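Local coordinates for catalase (Bacillus pumilus, PDB 4QOL), which breaks down hydrogen peroxide into water and oxygen at a bound heme and also shows peroxidase-like reactivity toward phenolic substrates, at residues Val91-Phe95 with Arg297-Asn301; Lys215-Ser221 with Ala258-Gln264; Asp19-Arg24 with Asp36-Lys42. All coordinates share one frame. Residues are numbered along the deposited sequence.

Contact 1: residues Val91-Phe95 with Arg297-Asn301. With HEM (protoporphyrin IX containing Fe), chain E.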
# COMPACT_ATOMS: atom_id res chain seq x y z
N VAL A 91 -22.81 17.09 12.78
CA VAL A 91 -22.40 16.87 11.40
C VAL A 91 -20.92 17.20 11.23
O VAL A 91 -20.34 17.96 11.99
CB VAL A 91 -23.19 17.67 10.33
CG1 VAL A 91 -24.67 17.28 10.32
CG2 VAL A 91 -23.10 19.19 10.52
N PHE A 92 -20.33 16.55 10.24
CA PHE A 92 -19.13 17.00 9.58
C PHE A 92 -19.41 17.23 8.12
O PHE A 92 -20.03 16.38 7.48
CB PHE A 92 -17.96 15.98 9.74
CG PHE A 92 -16.69 16.44 9.09
CD1 PHE A 92 -15.95 17.45 9.66
CD2 PHE A 92 -16.27 15.88 7.91
CE1 PHE A 92 -14.78 17.94 9.01
CE2 PHE A 92 -15.12 16.34 7.28
CZ PHE A 92 -14.37 17.33 7.84
N VAL A 93 -18.83 18.32 7.56
CA VAL A 93 -19.12 18.75 6.19
C VAL A 93 -17.83 19.05 5.48
O VAL A 93 -16.96 19.70 6.04
CB VAL A 93 -20.03 20.04 6.15
CG1 VAL A 93 -20.16 20.55 4.72
CG2 VAL A 93 -21.38 19.73 6.83
N ARG A 94 -17.68 18.51 4.28
CA ARG A 94 -16.56 18.92 3.42
C ARG A 94 -17.09 19.54 2.10
O ARG A 94 -17.97 18.97 1.46
CB ARG A 94 -15.64 17.75 3.09
CG ARG A 94 -14.39 18.15 2.32
CD ARG A 94 -13.37 16.98 2.27
NE ARG A 94 -12.18 17.28 1.46
CZ ARG A 94 -12.12 17.23 0.13
NH1 ARG A 94 -13.15 16.98 -0.60
NH2 ARG A 94 -10.95 17.46 -0.47
N PHE A 95 -16.54 20.71 1.78
CA PHE A 95 -16.82 21.44 0.52
C PHE A 95 -15.65 21.26 -0.35
O PHE A 95 -14.50 21.12 0.18
CB PHE A 95 -17.07 22.93 0.78
CG PHE A 95 -18.26 23.20 1.69
CD1 PHE A 95 -19.57 23.02 1.28
CD2 PHE A 95 -18.04 23.66 2.99
CE1 PHE A 95 -20.63 23.34 2.13
CE2 PHE A 95 -19.09 23.97 3.84
CZ PHE A 95 -20.37 23.80 3.43
N ARG A 297 -32.38 23.03 9.94
CA ARG A 297 -31.27 23.92 9.67
C ARG A 297 -29.95 23.37 10.18
O ARG A 297 -29.88 22.80 11.27
CB ARG A 297 -31.48 25.30 10.35
CG ARG A 297 -30.37 26.33 10.08
CD ARG A 297 -30.78 27.59 10.83
NE ARG A 297 -30.08 28.83 10.56
CZ ARG A 297 -30.40 29.76 9.66
NH1 ARG A 297 -31.35 29.58 8.75
NH2 ARG A 297 -29.66 30.86 9.60
N MET A 298 -28.94 23.48 9.33
CA MET A 298 -27.57 23.07 9.65
C MET A 298 -26.66 24.31 9.82
O MET A 298 -26.61 25.20 8.97
CB MET A 298 -26.99 22.19 8.53
CG MET A 298 -25.51 21.84 8.76
SD MET A 298 -24.94 20.65 7.50
CE MET A 298 -24.79 21.69 6.05
N THR A 299 -25.97 24.36 10.94
CA THR A 299 -25.06 25.44 11.27
C THR A 299 -23.69 24.85 11.43
O THR A 299 -23.50 23.90 12.21
CB THR A 299 -25.48 26.15 12.57
OG1 THR A 299 -26.83 26.58 12.41
CG2 THR A 299 -24.61 27.31 12.88
N LEU A 300 -22.72 25.42 10.75
CA LEU A 300 -21.33 25.01 10.91
C LEU A 300 -20.58 25.95 11.85
O LEU A 300 -20.46 27.16 11.55
CB LEU A 300 -20.64 24.96 9.55
CG LEU A 300 -21.32 24.02 8.54
CD1 LEU A 300 -20.50 23.99 7.27
CD2 LEU A 300 -21.53 22.63 9.12
N ASN A 301 -20.06 25.38 12.94
CA ASN A 301 -19.59 26.22 14.06
C ASN A 301 -18.21 25.84 14.64
O ASN A 301 -17.80 26.39 15.65
CB ASN A 301 -20.64 26.25 15.16
CG ASN A 301 -20.89 24.88 15.78
OD1 ASN A 301 -20.17 23.93 15.53
ND2 ASN A 301 -21.94 24.79 16.59
CHA HEM E . -15.88 12.47 -4.33
CHB HEM E . -16.98 9.01 -7.54
CHC HEM E . -20.98 11.65 -8.89
CHD HEM E . -20.12 14.62 -5.16
C1A HEM E . -15.82 11.33 -5.11
C2A HEM E . -14.77 10.36 -5.09
C3A HEM E . -15.08 9.39 -5.99
C4A HEM E . -16.31 9.75 -6.56
CMA HEM E . -14.42 8.09 -6.33
CAA HEM E . -13.59 10.42 -4.17
CBA HEM E . -14.13 10.12 -2.76
CGA HEM E . -13.04 9.95 -1.77
O1A HEM E . -13.35 9.96 -0.56
O2A HEM E . -11.87 9.71 -2.12
C1B HEM E . -18.16 9.49 -8.18
C2B HEM E . -18.80 8.76 -9.23
C3B HEM E . -19.90 9.48 -9.63
C4B HEM E . -19.97 10.67 -8.76
CMB HEM E . -18.32 7.44 -9.76
CAB HEM E . -20.90 9.16 -10.64
CBB HEM E . -20.98 7.91 -11.11
C1C HEM E . -21.09 12.69 -7.98
C2C HEM E . -22.24 13.43 -7.80
C3C HEM E . -21.99 14.28 -6.77
C4C HEM E . -20.70 14.02 -6.25
CMC HEM E . -23.46 13.34 -8.69
CAC HEM E . -22.94 15.16 -6.17
CBC HEM E . -24.21 14.83 -6.26
C1D HEM E . -18.87 14.23 -4.66
C2D HEM E . -18.24 14.95 -3.56
C3D HEM E . -17.04 14.40 -3.33
C4D HEM E . -16.96 13.31 -4.30
CMD HEM E . -18.88 16.13 -2.88
CAD HEM E . -16.03 14.77 -2.28
CBD HEM E . -16.50 14.12 -0.96
CGD HEM E . -15.48 14.55 0.05
O1D HEM E . -15.63 15.66 0.55
O2D HEM E . -14.52 13.81 0.38
NA HEM E . -16.80 10.93 -6.02
NB HEM E . -18.90 10.59 -7.96
NC HEM E . -20.18 13.00 -6.99
ND HEM E . -18.08 13.25 -5.09
FE HEM E . -18.48 11.98 -6.47
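Leu300 and Met298 are the residues most covered here, and both direct their CA-to-CB bonds at strand 91-95 across the interior of the catalase beta-barrel. The two segments do not pair: their axes cross at 77° with a closest approach of 8.6 Å, and strand 60-69, hydrogen-bonded to both parent strands, lies between them in the sheet. The gap is filled by side chains. Val93 CG2 sits 3.7 Å from Met298 SD and 3.7 Å from Leu300 CD2, so one methyl touches both opposing residues. Val91 repeats this more loosely, its CG2 being 3.8 Å from Met298 SD and 4.0 Å from Leu300 CD2. The other methyl of Leu300, CD1, meets the edge of the Phe95 ring, 3.7 Å from CE2. Phe114 and Trp259 extend this core.

Arg94 has its CA-to-CB bond turned away from strand 297-301, and its NH1 donates to the heme propionate oxygen O1D at 3.0 Å; Arg54, Gln344 and Arg347 also hydrogen-bond to the heme. Strand 91-95 thus separates two chemistries: the contact itself is purely apolar and rests on close packing of aliphatic, thioether and aromatic groups, while the charged Arg94 of the same strand serves the heme propionate.

Contact 2: residues Lys215-Ser221 with Ala258-Gln264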
# COMPACT_ATOMS: atom_id res chain seq x y z
N LYS A 215 -36.21 14.61 -3.02
CA LYS A 215 -35.06 15.42 -3.38
C LYS A 215 -34.75 16.37 -2.25
O LYS A 215 -35.62 16.96 -1.60
CB LYS A 215 -35.34 16.16 -4.71
CG LYS A 215 -35.13 15.27 -5.91
CD LYS A 215 -35.11 16.04 -7.22
CE LYS A 215 -34.97 15.10 -8.38
NZ LYS A 215 -33.65 14.54 -8.62
N TYR A 216 -33.45 16.53 -2.00
CA TYR A 216 -32.93 17.42 -0.96
C TYR A 216 -32.35 18.72 -1.55
O TYR A 216 -31.66 18.72 -2.61
CB TYR A 216 -31.79 16.74 -0.25
CG TYR A 216 -32.13 15.50 0.57
CD1 TYR A 216 -32.60 15.60 1.86
CD2 TYR A 216 -31.83 14.22 0.08
CE1 TYR A 216 -32.86 14.48 2.63
CE2 TYR A 216 -32.03 13.10 0.86
CZ TYR A 216 -32.56 13.23 2.13
OH TYR A 216 -32.70 12.12 2.89
N HIS A 217 -32.54 19.81 -0.80
CA HIS A 217 -32.03 21.11 -1.21
C HIS A 217 -31.51 21.87 0.00
O HIS A 217 -32.20 21.88 1.05
CB HIS A 217 -33.17 21.92 -1.83
CG HIS A 217 -33.76 21.28 -3.04
ND1 HIS A 217 -33.22 21.44 -4.30
CD2 HIS A 217 -34.84 20.49 -3.19
CE1 HIS A 217 -33.96 20.77 -5.18
NE2 HIS A 217 -34.95 20.19 -4.52
N TRP A 218 -30.32 22.46 -0.10
CA TRP A 218 -29.78 23.29 0.96
C TRP A 218 -29.80 24.77 0.49
O TRP A 218 -29.23 25.09 -0.57
CB TRP A 218 -28.32 22.91 1.23
CG TRP A 218 -28.04 21.56 1.81
CD1 TRP A 218 -27.45 20.47 1.16
CD2 TRP A 218 -28.24 21.13 3.17
NE1 TRP A 218 -27.29 19.41 2.04
CE2 TRP A 218 -27.74 19.81 3.28
CE3 TRP A 218 -28.73 21.77 4.33
CZ2 TRP A 218 -27.74 19.11 4.50
CZ3 TRP A 218 -28.77 21.03 5.54
CH2 TRP A 218 -28.27 19.72 5.60
N ARG A 219 -30.41 25.63 1.29
CA ARG A 219 -30.48 27.08 1.02
C ARG A 219 -29.63 27.90 2.01
O ARG A 219 -29.86 27.86 3.24
CB ARG A 219 -31.93 27.57 1.10
CG ARG A 219 -32.55 27.36 -0.24
CD ARG A 219 -34.08 27.38 -0.23
NE ARG A 219 -34.70 28.52 0.42
CZ ARG A 219 -36.02 28.68 0.50
NH1 ARG A 219 -36.86 27.78 -0.04
NH2 ARG A 219 -36.52 29.76 1.09
N PRO A 220 -28.61 28.57 1.50
CA PRO A 220 -27.69 29.28 2.37
C PRO A 220 -28.29 30.45 3.08
O PRO A 220 -28.89 31.31 2.46
CB PRO A 220 -26.62 29.76 1.40
CG PRO A 220 -27.32 29.86 0.08
CD PRO A 220 -28.29 28.77 0.07
N SER A 221 -28.06 30.52 4.38
CA SER A 221 -28.45 31.69 5.15
C SER A 221 -27.72 32.91 4.66
O SER A 221 -28.25 34.02 4.74
CB SER A 221 -28.14 31.49 6.63
OG SER A 221 -26.74 31.36 6.86
N ALA A 258 -24.83 28.93 7.68
CA ALA A 258 -25.89 27.98 7.87
C ALA A 258 -26.60 27.74 6.56
O ALA A 258 -26.59 28.58 5.66
CB ALA A 258 -26.86 28.46 8.95
N TRP A 259 -27.33 26.64 6.53
CA TRP A 259 -28.19 26.27 5.40
C TRP A 259 -29.43 25.68 5.96
O TRP A 259 -29.42 24.80 6.86
CB TRP A 259 -27.54 25.22 4.50
CG TRP A 259 -26.38 25.72 3.71
CD1 TRP A 259 -26.36 26.03 2.39
CD2 TRP A 259 -25.04 25.95 4.21
NE1 TRP A 259 -25.10 26.47 2.03
CE2 TRP A 259 -24.28 26.43 3.13
CE3 TRP A 259 -24.43 25.77 5.44
CZ2 TRP A 259 -22.93 26.70 3.23
CZ3 TRP A 259 -23.08 26.07 5.57
CH2 TRP A 259 -22.35 26.57 4.46
N ASP A 260 -30.55 26.09 5.35
CA ASP A 260 -31.79 25.42 5.60
C ASP A 260 -31.96 24.27 4.67
O ASP A 260 -31.72 24.38 3.46
CB ASP A 260 -32.98 26.41 5.47
CG ASP A 260 -33.01 27.45 6.59
OD1 ASP A 260 -32.62 27.14 7.74
OD2 ASP A 260 -33.44 28.59 6.33
N LEU A 261 -32.39 23.16 5.23
CA LEU A 261 -32.71 21.95 4.45
C LEU A 261 -34.20 21.92 4.06
O LEU A 261 -35.04 22.00 4.91
CB LEU A 261 -32.44 20.68 5.29
CG LEU A 261 -32.55 19.38 4.52
CD1 LEU A 261 -31.56 19.30 3.35
CD2 LEU A 261 -32.33 18.22 5.47
N TYR A 262 -34.47 21.81 2.76
CA TYR A 262 -35.78 21.63 2.20
C TYR A 262 -35.81 20.32 1.44
O TYR A 262 -34.81 19.90 0.86
CB TYR A 262 -36.13 22.73 1.24
CG TYR A 262 -36.37 24.06 1.88
CD1 TYR A 262 -35.30 24.87 2.19
CD2 TYR A 262 -37.66 24.47 2.25
CE1 TYR A 262 -35.48 26.09 2.84
CE2 TYR A 262 -37.84 25.70 2.89
CZ TYR A 262 -36.73 26.51 3.14
OH TYR A 262 -36.94 27.73 3.78
N VAL A 263 -36.96 19.67 1.42
CA VAL A 263 -37.18 18.54 0.54
C VAL A 263 -38.35 18.76 -0.40
O VAL A 263 -39.26 19.53 -0.12
CB VAL A 263 -37.39 17.21 1.29
CG1 VAL A 263 -36.10 16.87 2.04
CG2 VAL A 263 -38.57 17.27 2.24
N GLN A 264 -38.31 18.05 -1.52
CA GLN A 264 -39.51 17.82 -2.34
C GLN A 264 -39.88 16.35 -2.27
O GLN A 264 -39.00 15.48 -2.23
CB GLN A 264 -39.19 18.16 -3.82
CG GLN A 264 -38.81 19.58 -4.13
CD GLN A 264 -38.31 19.72 -5.57
OE1 GLN A 264 -37.18 19.35 -5.89
NE2 GLN A 264 -39.15 20.27 -6.44
O HOH W 1 -31.67 29.77 4.54
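Leu261 presses its CD1 methyl squarely onto the six-membered ring of Trp218, a CH-pi contact 3.6 Å from the ring centroid and only 5° off its normal. This pair lies at the heart of two neighbouring antiparallel strands of the catalase beta-barrel, joined by a long connection that includes helices 229-236 and 242-253. On the same face Trp218 CE3 packs against Trp259 CB at 3.7 Å and Tyr216 CD1 against Val263 CG1 at 3.7 Å. Phe114 stacks on Trp218 and meets Trp259 edge-to-face, tying this face into the barrel core.

The backbones are held by a regular ladder in which Lys215 with Gln264, His217 with Tyr262 and Arg219 with Asp260 form the hydrogen-bonded pairs. In the central one, His217 N reaches Tyr262 O at 2.8 Å and Tyr262 N reaches His217 O at 2.8 Å.

The opposite face is polar. The Arg219 guanidinium lies flat on the Tyr262 ring, planes at 7° and centres 4.0 Å apart, an off-centre cation-pi stack. His217 NE2 donates to Gln264 OE1 at 2.7 Å, while Gln264 NE2 turns to the carbonyls of Trp285 and Tyr290. Asp260 pairs with Arg297 through OD1, and a water donates both to its OD2, at 2.8 Å, and to Arg219 O, at 2.9 Å. Where the 215-220 strand ends, Ala258 O accepts twice from Ser221, from N at 2.8 Å and from OG at 3.0 Å.

Contact 3: residues Asp19-Arg24 with Asp36-Lys42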
# COMPACT_ATOMS: atom_id res chain seq x y z
N ASP A 19 19.52 15.55 21.06
CA ASP A 19 19.90 16.60 20.10
C ASP A 19 19.01 16.49 18.85
O ASP A 19 19.10 15.52 18.11
CB ASP A 19 21.36 16.35 19.72
CG ASP A 19 22.00 17.48 18.86
OD1 ASP A 19 21.33 18.30 18.24
OD2 ASP A 19 23.24 17.54 18.86
N ASN A 20 18.18 17.51 18.65
CA ASN A 20 17.33 17.57 17.51
C ASN A 20 17.89 18.45 16.40
O ASN A 20 17.11 18.81 15.51
CB ASN A 20 15.93 18.01 17.94
CG ASN A 20 14.86 17.80 16.84
OD1 ASN A 20 14.81 16.75 16.19
ND2 ASN A 20 14.03 18.79 16.65
N GLN A 21 19.17 18.83 16.52
CA GLN A 21 19.83 19.73 15.56
C GLN A 21 20.85 19.07 14.68
O GLN A 21 20.98 19.43 13.49
CB GLN A 21 20.52 20.91 16.28
CG GLN A 21 19.71 21.54 17.40
CD GLN A 21 18.24 21.78 17.05
OE1 GLN A 21 17.92 22.29 15.95
NE2 GLN A 21 17.35 21.48 17.99
N ASN A 22 21.65 18.15 15.25
CA ASN A 22 22.81 17.60 14.52
C ASN A 22 22.63 16.12 14.31
O ASN A 22 22.33 15.37 15.28
CB ASN A 22 24.12 17.85 15.29
CG ASN A 22 24.32 19.32 15.63
OD1 ASN A 22 24.45 20.15 14.72
ND2 ASN A 22 24.15 19.65 16.90
N SER A 23 22.85 15.68 13.09
CA SER A 23 23.07 14.32 12.74
C SER A 23 24.34 13.79 13.40
O SER A 23 25.22 14.53 13.80
CB SER A 23 23.26 14.15 11.22
OG SER A 23 22.12 14.56 10.51
N ARG A 24 24.41 12.47 13.51
CA ARG A 24 25.58 11.84 14.08
C ARG A 24 26.63 11.54 13.02
O ARG A 24 26.35 10.87 12.01
CB ARG A 24 25.10 10.56 14.80
CG ARG A 24 26.07 9.96 15.71
CD ARG A 24 25.44 8.74 16.37
NE ARG A 24 26.19 8.42 17.58
CZ ARG A 24 26.15 7.25 18.19
NH1 ARG A 24 25.46 6.24 17.63
NH2 ARG A 24 26.84 7.10 19.29
N ASP A 36 21.89 6.28 13.73
CA ASP A 36 21.26 7.53 14.17
C ASP A 36 19.78 7.29 14.06
O ASP A 36 19.14 7.66 13.05
CB ASP A 36 21.69 8.70 13.26
CG ASP A 36 21.21 10.07 13.78
OD1 ASP A 36 20.32 10.10 14.65
OD2 ASP A 36 21.82 11.08 13.37
N TYR A 37 19.24 6.59 15.04
CA TYR A 37 17.85 6.18 14.95
C TYR A 37 16.91 7.38 14.83
O TYR A 37 15.92 7.34 14.11
CB TYR A 37 17.46 5.34 16.19
CG TYR A 37 15.99 4.96 16.20
CD1 TYR A 37 15.55 3.84 15.48
CD2 TYR A 37 15.01 5.72 16.90
CE1 TYR A 37 14.22 3.45 15.50
CE2 TYR A 37 13.68 5.34 16.87
CZ TYR A 37 13.28 4.20 16.18
OH TYR A 37 11.95 3.86 16.12
N HIS A 38 17.18 8.43 15.61
CA HIS A 38 16.34 9.61 15.54
C HIS A 38 16.28 10.21 14.13
O HIS A 38 15.20 10.55 13.64
CB HIS A 38 16.81 10.68 16.55
CG HIS A 38 16.03 11.98 16.50
ND1 HIS A 38 14.65 12.04 16.44
CD2 HIS A 38 16.43 13.26 16.57
CE1 HIS A 38 14.25 13.30 16.46
NE2 HIS A 38 15.31 14.06 16.47
N LEU A 39 17.42 10.38 13.50
CA LEU A 39 17.48 10.92 12.13
C LEU A 39 16.64 10.03 11.19
O LEU A 39 15.79 10.53 10.44
CB LEU A 39 18.91 11.00 11.57
CG LEU A 39 19.13 11.42 10.12
CD1 LEU A 39 18.78 12.91 9.94
CD2 LEU A 39 20.57 11.21 9.59
N ILE A 40 16.91 8.72 11.23
CA ILE A 40 16.29 7.85 10.27
C ILE A 40 14.78 7.76 10.56
O ILE A 40 13.94 7.81 9.63
CB ILE A 40 16.96 6.47 10.23
CG1 ILE A 40 18.42 6.57 9.82
CG2 ILE A 40 16.21 5.54 9.29
CD1 ILE A 40 18.62 7.25 8.50
N GLU A 41 14.37 7.71 11.84
CA GLU A 41 12.93 7.57 12.13
C GLU A 41 12.18 8.83 11.65
O GLU A 41 11.07 8.76 11.12
CB GLU A 41 12.71 7.37 13.64
CG GLU A 41 11.23 7.17 14.08
CD GLU A 41 11.05 7.21 15.62
OE1 GLU A 41 10.99 8.31 16.15
OE2 GLU A 41 10.74 6.18 16.18
N LYS A 42 12.77 10.00 11.93
CA LYS A 42 12.19 11.29 11.64
C LYS A 42 12.11 11.51 10.12
O LYS A 42 11.05 11.84 9.62
CB LYS A 42 12.99 12.39 12.37
CG LYS A 42 12.44 13.78 12.21
CD LYS A 42 13.44 14.76 12.86
CE LYS A 42 13.03 16.21 12.81
NZ LYS A 42 14.07 17.10 13.41
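A single amide oxygen, Asn20 OD1, receives two side chains from one helix: His38 NE2 donates to it at 2.8 Å and Lys42 NZ at 2.9 Å. His38 and Lys42 are four residues apart, one turn of helix 37-46, so their tips converge on the same point, and Asn20 OD1 lies at the edge of the imidazole, near its plane. Lys42 NZ has further partners, forming a salt bridge with Asp145 of the second subunit.

Nearer the start of the helix, Asp36 occupies the N-cap position. Its OD1 accepts from Leu39 N at 3.1 Å, which is the capping bond, and its OD2 accepts from Arg24 N at 2.9 Å; Arg413 of the second subunit pairs with OD1. One carboxylate therefore caps the helix and also holds the backbone of Arg24 beside it.

Both segments belong to the extended N-terminal arm by which catalase subunits interlock in the tetramer. The contact sits about 42 Å from the centre of its own chain, centre to centre, yet nearly all its touching residues are buried, because other subunits cover it. Asn20 ND2, for instance, bonds to Glu385 of the third subunit.

The loop is also shaped from within: Asp19 OD1 accepts from Gln21 N at 2.8 Å, an Asx turn, and from Asn22 N at 3.0 Å. Between the two polar ends, Ser23 OG lies 3.8 Å from Leu39 CD1; Ser23 OG hydrogen-bonds to Asp139 of the second subunit, and the Leu39 side chain is about 7 Å from a bound heme, a different one from the heme of contact 1.

Contact 3 comes first along the chain and closes before the others open; contact 2 then falls wholly within the sequence span between the two segments of contact 1. Contacts 1 and 2 share the antiparallel barrel sheet, with centres about 12 Å apart, and touch directly because strands 258-267 and 293-302 are neighbours: Arg297 NH1 meets Asp260 OD1 in a salt bridge at 2.9 Å. Contact 3 stands apart, its centre about 42 Å from that of contact 1 and 53 Å from that of contact 2, beyond any touch. The first two thus lie within the heme-bearing barrel of one subunit, whereas the third belongs to the arm that engages the other three subunits.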